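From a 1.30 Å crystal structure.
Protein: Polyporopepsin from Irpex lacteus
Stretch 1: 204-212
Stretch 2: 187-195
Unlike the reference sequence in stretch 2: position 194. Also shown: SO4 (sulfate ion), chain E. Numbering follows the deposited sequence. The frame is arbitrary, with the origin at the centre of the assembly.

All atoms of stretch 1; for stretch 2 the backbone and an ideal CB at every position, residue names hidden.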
# COMPACT_ATOMS: atom_id res chain seq x y z
N LEU A 204 15.78 -11.91 -7.03
CA LEU A 204 16.08 -10.51 -7.24
C LEU A 204 17.30 -10.17 -6.46
O LEU A 204 17.24 -10.21 -5.20
CB LEU A 204 14.88 -9.66 -6.85
CG LEU A 204 15.02 -8.15 -7.19
CD1 LEU A 204 14.89 -7.90 -8.70
CD2 LEU A 204 13.93 -7.36 -6.49
N SER A 205 18.38 -9.79 -7.09
CA SER A 205 19.57 -9.37 -6.39
C SER A 205 19.35 -8.03 -5.68
O SER A 205 18.49 -7.23 -6.15
CB SER A 205 20.77 -9.21 -7.40
OG SER A 205 20.93 -10.46 -8.16
N SER A 206 20.09 -7.75 -4.68
CA SER A 206 19.94 -6.53 -3.86
C SER A 206 19.73 -5.36 -4.74
O SER A 206 20.52 -5.01 -5.65
CB SER A 206 21.21 -6.32 -3.07
OG SER A 206 21.36 -7.36 -2.15
N THR A 207 18.63 -4.63 -4.50
CA THR A 207 18.25 -3.48 -5.35
C THR A 207 17.18 -2.65 -4.62
O THR A 207 16.73 -3.02 -3.53
CB THR A 207 17.71 -4.00 -6.70
OG1 THR A 207 17.62 -2.91 -7.60
CG2 THR A 207 16.31 -4.69 -6.58
N ALA A 208 16.78 -1.56 -5.25
CA ALA A 208 15.84 -0.63 -4.67
C ALA A 208 14.42 -0.89 -5.18
O ALA A 208 14.23 -1.28 -6.34
CB ALA A 208 16.25 0.83 -5.01
N GLY A 209 13.43 -0.57 -4.34
CA GLY A 209 12.00 -0.70 -4.67
C GLY A 209 11.20 -0.10 -3.57
O GLY A 209 11.76 0.62 -2.71
N ILE A 210 9.89 -0.31 -3.57
CA ILE A 210 9.04 0.40 -2.62
C ILE A 210 8.09 -0.51 -1.89
O ILE A 210 7.84 -1.65 -2.31
CB ILE A 210 8.26 1.56 -3.31
CG1 ILE A 210 7.11 1.03 -4.20
CG2 ILE A 210 9.22 2.45 -4.11
CD1 ILE A 210 6.19 2.12 -4.75
N VAL A 211 7.58 -0.02 -0.77
CA VAL A 211 6.56 -0.72 0.05
C VAL A 211 5.29 0.06 -0.10
O VAL A 211 5.23 1.25 0.27
CB VAL A 211 7.05 -0.80 1.51
CG1 VAL A 211 5.99 -1.54 2.34
CG2 VAL A 211 8.40 -1.48 1.62
N ASP A 212 4.27 -0.58 -0.64
CA ASP A 212 3.09 0.16 -1.12
C ASP A 212 1.82 -0.61 -0.74
O ASP A 212 1.46 -1.59 -1.38
CB ASP A 212 3.19 0.36 -2.63
CG ASP A 212 2.09 1.20 -3.12
OD1 ASP A 212 1.26 1.74 -2.36
OD2 ASP A 212 1.98 1.40 -4.42
N UNK A 187 11.84 8.44 -3.62
CA UNK A 187 10.74 9.42 -3.50
C UNK A 187 9.58 8.82 -2.75
O UNK A 187 8.67 9.54 -2.31
CB UNK A 187 10.27 9.90 -4.88
N UNK A 188 9.47 7.47 -2.69
CA UNK A 188 8.38 6.72 -2.05
C UNK A 188 8.86 6.22 -0.74
O UNK A 188 9.91 6.64 -0.20
CB UNK A 188 7.89 5.56 -2.92
N UNK A 189 8.12 5.26 -0.15
CA UNK A 189 8.65 4.50 1.01
C UNK A 189 9.55 3.43 0.43
O UNK A 189 9.18 2.25 0.29
CB UNK A 189 7.54 3.89 1.87
N UNK A 190 10.74 3.89 0.00
CA UNK A 190 11.69 3.04 -0.79
C UNK A 190 12.72 2.44 0.08
O UNK A 190 13.28 3.09 0.98
CB UNK A 190 12.38 3.84 -1.89
N UNK A 191 13.00 1.16 -0.16
CA UNK A 191 13.99 0.42 0.59
C UNK A 191 14.86 -0.39 -0.39
O UNK A 191 14.50 -0.58 -1.54
CB UNK A 191 13.32 -0.49 1.62
N UNK A 192 15.98 -0.88 0.12
CA UNK A 192 16.76 -1.88 -0.55
C UNK A 192 16.44 -3.26 -0.02
O UNK A 192 16.29 -3.41 1.20
CB UNK A 192 18.25 -1.58 -0.40
N UNK A 193 16.33 -4.26 -0.91
CA UNK A 193 16.14 -5.63 -0.43
C UNK A 193 16.68 -6.59 -1.48
O UNK A 193 16.88 -6.18 -2.65
CB UNK A 193 14.67 -5.92 -0.13
N UNK A 194 16.82 -7.86 -1.13
CA UNK A 194 16.98 -8.93 -2.07
C UNK A 194 15.91 -9.97 -1.82
O UNK A 194 15.30 -10.00 -0.75
CB UNK A 194 18.38 -9.54 -1.97
N UNK A 195 15.70 -10.85 -2.80
CA UNK A 195 14.73 -11.92 -2.73
C UNK A 195 15.36 -13.21 -3.22
O UNK A 195 15.97 -13.23 -4.32
CB UNK A 195 13.48 -11.58 -3.55
S SO4 E . 22.38 -10.66 -3.32
O1 SO4 E . 22.52 -11.22 -2.00
O2 SO4 E . 22.95 -9.33 -3.20
O3 SO4 E . 23.23 -11.43 -4.30
O4 SO4 E . 21.03 -10.50 -3.77

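Position 187 offers little to reason from: its CB points sideways, no atom of stretch 1 lies within 5.5 Å of it, and almost any residue would be compatible. It is Ala-187, which makes no contact here.

At 188 the CB points toward stretch 1 and lies 3.6 Å from CG2 of Ile-210. A methyl group so close favours an apolar or aromatic side chain. Tyr-188 fills the place; its own CB packs 3.5 Å from Ile-210 CG2, while its hydroxyl is hydrogen-bonded elsewhere in the structure.

The backbone of 189 carries the pairing, since its O accepts a hydrogen bond from Val-211 N at 3.0 Å. The CB points sideways, 3.9 Å from Val-211 O, so a side chain of almost any size could lead off from the strand pair. Trp-189 does this, its indole turning away from stretch 1. A water accepts from Trp-189 N (3.0 Å) and donates to Val-211 O (2.9 Å), completing the 189/211 pair in place of a second direct hydrogen bond.

Position 190 is a non-hydrogen-bonded partner of Ile-210, with the two CA atoms 4.2 Å apart. An ideal CB would sit 3.4 Å from Gly-209 O and 4.1 Å from Ile-210 CG2; a small residue fits here, but nothing in stretch 1 excludes a larger one, and phi and psi (-97/137) are ordinary strand values that do not demand glycine. Gly-190 is found, and its CA makes a CA-H...O contact with Gly-209 O at 3.1 Å.

Position 191 pairs with Gly-209, its N donating to Gly-209 O (2.9 Å) and its O accepting from Gly-209 N (3.0 Å). Val-211 CG2 lies 5.0 Å from the ideal CB, so a branched or long aliphatic chain could reach it. Ile-191 does, bringing CD1 to 3.9 Å from Val-211 CG2.

At 192 the CB shares a face with Ala-208, whose methyl leaves room for a medium-sized polar or apolar chain. Asn-192 brings ND2 to 3.6 Å from Ala-208 CB, and that amide is hydrogen-bonded elsewhere in the structure.

Position 193 pairs with Thr-207 through two hydrogen bonds, 193 N to Thr-207 O (2.9 Å) and Thr-207 N to 193 O (3.0 Å). Its CB lies on the face of Thr-207 and Gly-209, where a long chain can extend; leucine, methionine or glutamine would all be plausible. Gln-193 is present, both ends of its amide being bonded elsewhere.

Beside 194 the register shifts by one, a beta bulge. The ideal CB of 194 is 3.5 Å from Leu-204 O and 3.7 Å from Ser-206 N, and the sulfate lies close by, so a small residue fits comfortably. It is Ser-194, where the reference has threonine; its CB lies 3.3 Å from sulfate O4.

Position 195 pairs with Leu-204, its N donating to Leu-204 O (2.9 Å) and its O accepting from Leu-204 N (3.0 Å). With Leu-204 CB 4.1 Å from the ideal CB, an aliphatic residue is expected, and Ile-195 places CD1 4.0 Å from Leu-204 CD2.

Stretch 2 187-195: AYWGINQSI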
# COMPACT_ATOMS: atom_id res chain seq x y z
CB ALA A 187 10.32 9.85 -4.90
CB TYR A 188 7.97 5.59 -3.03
CG TYR A 188 7.57 5.99 -4.41
CD1 TYR A 188 8.61 6.29 -5.39
CD2 TYR A 188 6.26 6.15 -4.80
CE1 TYR A 188 8.24 6.72 -6.65
CE2 TYR A 188 5.93 6.63 -6.08
CZ TYR A 188 6.93 6.86 -6.98
OH TYR A 188 6.62 7.34 -8.25
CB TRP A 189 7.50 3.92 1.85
CG TRP A 189 6.82 5.07 2.60
CD1 TRP A 189 5.63 5.67 2.28
CD2 TRP A 189 7.32 5.76 3.73
NE1 TRP A 189 5.35 6.69 3.18
CE2 TRP A 189 6.40 6.77 4.06
CE3 TRP A 189 8.47 5.61 4.52
CZ2 TRP A 189 6.59 7.62 5.13
CZ3 TRP A 189 8.65 6.43 5.59
CH2 TRP A 189 7.73 7.43 5.90
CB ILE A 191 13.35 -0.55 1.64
CG1 ILE A 191 12.54 -1.65 0.94
CG2 ILE A 191 12.43 0.25 2.60
CD1 ILE A 191 12.05 -2.72 1.88
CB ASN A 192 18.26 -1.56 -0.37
CG ASN A 192 18.59 -0.18 -0.90
OD1 ASN A 192 19.30 0.61 -0.10
ND2 ASN A 192 18.18 0.21 -1.98
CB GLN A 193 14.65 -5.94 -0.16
CG GLN A 193 13.87 -6.30 -1.40
CD GLN A 193 12.36 -6.42 -1.12
OE1 GLN A 193 11.91 -6.23 0.01
NE2 GLN A 193 11.61 -6.76 -2.16
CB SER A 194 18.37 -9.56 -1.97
OG SER A 194 18.45 -10.28 -0.76
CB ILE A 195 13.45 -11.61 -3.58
CG1 ILE A 195 12.90 -10.19 -3.30
CG2 ILE A 195 12.37 -12.68 -3.27
CD1 ILE A 195 11.70 -9.87 -4.24
O HOH W 1 5.72 3.75 -1.15
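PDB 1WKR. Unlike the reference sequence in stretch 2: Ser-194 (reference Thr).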